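PDB 1W8S: fructose-bisphosphate aldolase class I from Thermoproteus tenax, which belongs to the DeoC/LacD family of aldolases, whose chain folds as a TIM barrel, and binds 1,6-di-O-phosphono-beta-D-fructofuranose in a pocket. Local coordinates for residues D174-K179 with G195-L200. The protein carries 2 engineered substitutions. Residues are numbered along the deposited sequence; the frame is centred on the assembly and turned at random.
With FBP (1,6-di-O-phosphono-beta-D-fructofuranose), chain O.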
loop_
_atom_site.group_PDB
_atom_site.type_symbol
_atom_site.label_atom_id
_atom_site.label_comp_id
_atom_site.label_asym_id
_atom_site.label_seq_id
_atom_site.Cartn_x
_atom_site.Cartn_y
_atom_site.Cartn_z
ATOM N N ASP E 174 -21.660 -15.664 5.569
ATOM C CA ASP E 174 -22.411 -16.774 6.137
ATOM C C ASP E 174 -23.772 -16.279 6.673
ATOM O O ASP E 174 -24.694 -17.045 6.778
ATOM C CB ASP E 174 -21.612 -17.448 7.250
ATOM C CG ASP E 174 -20.271 -17.949 6.771
ATOM O OD1 ASP E 174 -20.234 -18.566 5.664
ATOM O OD2 ASP E 174 -19.198 -17.736 7.406
ATOM N N ALA E 175 -23.826 -15.011 7.060
ATOM C CA ALA E 175 -25.053 -14.270 7.336
ATOM C C ALA E 175 -24.784 -12.836 6.923
ATOM O O ALA E 175 -23.613 -12.422 6.760
ATOM C CB ALA E 175 -25.385 -14.334 8.832
ATOM N N MET E 176 -25.829 -12.027 6.830
ATOM C CA MET E 176 -25.619 -10.635 6.443
ATOM C C MET E 176 -26.563 -9.689 7.169
ATOM O O MET E 176 -27.639 -10.093 7.638
ATOM C CB MET E 176 -25.766 -10.462 4.923
ATOM C CG MET E 176 -27.204 -10.599 4.395
ATOM S SD MET E 176 -27.309 -10.427 2.579
ATOM C CE MET E 176 -26.703 -12.032 2.114
ATOM N N LYS E 177 -26.159 -8.428 7.211
ATOM C CA LYS E 177 -26.937 -7.343 7.759
ATOM C C LYS E 177 -27.081 -6.296 6.684
ATOM O O LYS E 177 -26.094 -5.898 6.076
ATOM C CB LYS E 177 -26.228 -6.756 8.970
ATOM C CG LYS E 177 -26.835 -5.479 9.500
ATOM C CD LYS E 177 -26.361 -5.156 10.957
ATOM C CE LYS E 177 -24.868 -4.846 11.056
ATOM N NZ LYS E 177 -24.487 -4.036 12.257
ATOM N N ILE E 178 -28.309 -5.893 6.393
ATOM C CA ILE E 178 -28.590 -4.888 5.368
ATOM C C ILE E 178 -29.710 -3.964 5.851
ATOM O O ILE E 178 -30.421 -4.300 6.794
ATOM C CB ILE E 178 -28.990 -5.533 4.015
ATOM C CG1 ILE E 178 -30.311 -6.300 4.143
ATOM C CG2 ILE E 178 -27.866 -6.424 3.480
ATOM C CD1 ILE E 178 -30.775 -6.910 2.867
ATOM N N LYS E 179 -29.860 -2.822 5.189
ATOM C CA LYS E 179 -30.893 -1.838 5.522
ATOM C C LYS E 179 -32.251 -2.254 4.968
ATOM O O LYS E 179 -32.355 -2.879 3.922
ATOM C CB LYS E 179 -30.498 -0.444 4.962
ATOM C CG LYS E 179 -29.226 0.119 5.666
ATOM C CD LYS E 179 -28.970 1.615 5.415
ATOM C CE LYS E 179 -27.964 2.142 6.450
ATOM N NZ LYS E 179 -27.618 3.604 6.327
ATOM N N GLY E 195 -30.387 -15.678 -1.262
ATOM C CA GLY E 195 -30.417 -17.132 -1.357
ATOM C C GLY E 195 -30.367 -17.818 -0.006
ATOM O O GLY E 195 -31.138 -17.484 0.906
ATOM N N LYS E 196 -29.441 -18.775 0.142
ATOM C CA LYS E 196 -29.273 -19.530 1.387
ATOM C C LYS E 196 -28.645 -18.729 2.552
ATOM O O LYS E 196 -28.542 -19.245 3.673
ATOM C CB LYS E 196 -28.302 -20.711 1.140
ATOM C CG LYS E 196 -28.776 -21.754 0.149
ATOM C CD LYS E 196 -27.591 -22.741 -0.117
ATOM C CE LYS E 196 -28.023 -23.943 -0.907
ATOM N NZ LYS E 196 -26.986 -24.988 -0.877
ATOM N N VAL E 197 -28.165 -17.515 2.298
ATOM C CA VAL E 197 -27.538 -16.723 3.373
ATOM C C VAL E 197 -28.641 -15.905 4.088
ATOM O O VAL E 197 -29.364 -15.105 3.452
ATOM C CB VAL E 197 -26.398 -15.829 2.849
ATOM C CG1 VAL E 197 -25.812 -14.978 3.960
ATOM C CG2 VAL E 197 -25.298 -16.695 2.185
ATOM N N PRO E 198 -28.797 -16.102 5.396
ATOM C CA PRO E 198 -29.834 -15.367 6.141
ATOM C C PRO E 198 -29.577 -13.876 6.256
ATOM O O PRO E 198 -28.421 -13.435 6.339
ATOM C CB PRO E 198 -29.835 -16.025 7.518
ATOM C CG PRO E 198 -28.426 -16.624 7.648
ATOM C CD PRO E 198 -28.070 -17.054 6.256
ATOM N N VAL E 199 -30.678 -13.124 6.303
ATOM C CA VAL E 199 -30.675 -11.671 6.290
ATOM C C VAL E 199 -31.198 -11.142 7.611
ATOM O O VAL E 199 -32.253 -11.560 8.083
ATOM C CB VAL E 199 -31.594 -11.116 5.159
ATOM C CG1 VAL E 199 -31.815 -9.599 5.300
ATOM C CG2 VAL E 199 -31.004 -11.393 3.801
ATOM N N LEU E 200 -30.434 -10.217 8.172
ATOM C CA LEU E 200 -30.755 -9.445 9.352
ATOM C C LEU E 200 -30.962 -8.002 8.961
ATOM O O LEU E 200 -30.151 -7.412 8.245
ATOM C CB LEU E 200 -29.603 -9.518 10.347
ATOM C CG LEU E 200 -29.324 -10.869 11.005
ATOM C CD1 LEU E 200 -28.033 -10.793 11.818
ATOM C CD2 LEU E 200 -30.505 -11.311 11.887
HETATM P P1 FBP O . -28.940 0.393 14.751
HETATM O O1P FBP O . -28.757 1.375 15.842
HETATM O O2P FBP O . -30.179 -0.540 14.898
HETATM O O3P FBP O . -29.033 1.030 13.361
HETATM O O1 FBP O . -27.657 -0.553 14.786
HETATM C C1 FBP O . -27.448 -1.533 13.793
HETATM C C2 FBP O . -26.248 -1.121 12.928
HETATM O O2 FBP O . -26.064 -2.073 11.855
HETATM C C3 FBP O . -24.933 -0.982 13.707
HETATM O O3 FBP O . -24.279 -2.206 14.001
HETATM C C4 FBP O . -24.137 -0.083 12.763
HETATM O O4 FBP O . -23.084 0.648 13.369
HETATM C C5 FBP O . -25.218 0.874 12.279
HETATM O O5 FBP O . -26.459 0.149 12.309
HETATM C C6 FBP O . -24.897 1.379 10.877
HETATM O O6 FBP O . -25.970 2.183 10.422
HETATM P P2 FBP O . -25.725 3.706 9.931
HETATM O O4P FBP O . -26.932 4.498 10.375
HETATM O O5P FBP O . -24.393 4.216 10.486
HETATM O O6P FBP O . -25.770 3.788 8.395
#
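Met176 and Val199 sit side by side on neighbouring parallel strands, which three backbone hydrogen bonds join, Met176 bonding to the residues that flank Val199. Met176 N donates to Pro198 O at 3.0 Å, Leu200 N returns a bond of 2.8 Å to Met176 O, and Ile178 N bonds to Leu200 O. Lys177 CA adds a C-H...O contact to that same Leu200 O.

The tight part lies on the face carrying Met176 and Val199. Met176 sets out with CG between its backbone N and carbonyl carbon (chi1 71°), where CG lies 3.9 Å from Val199 CG2. CE, beyond a bend at chi3 (77°), meets Val197 CG1 3.6 Å away, the two side chains crossing at about a right angle. Val197 CG1 also rests against Ala175 CA, Ile178 CD1 meets Val199 CG1 at 3.8 Å, and Pro198 lays CD 3.4 Å from Asp174 O. Helix 158-171 packs over Met176, Ile178 and Val197, and helix 184-193 adds Phe187 against Ile178 and Val199.

The loose side is the start of 195-200: exposed Gly195 and Lys196 make no contact with 174-179. Lys196 instead bonds to Lys67 and Tyr68 of a neighbouring subunit.

Lys177 turns to the face it shares with Leu200, and NZ lies beside the bound 1,6-di-O-phosphono-beta-D-fructofuranose in a very short hydrogen bond to O2, 2.5 Å, with O3 equally close, so its exact geometry is doubtful. Lys179 NZ holds O6P of the same ligand at 2.8 Å and forms a salt bridge with Glu155. With helix 184-193 linking them, strands 175-179 and 199-202 form a beta-alpha-beta crossover, the repeating element of a TIM barrel, here with one face packed on helices and lysines reaching into the ligand pocket.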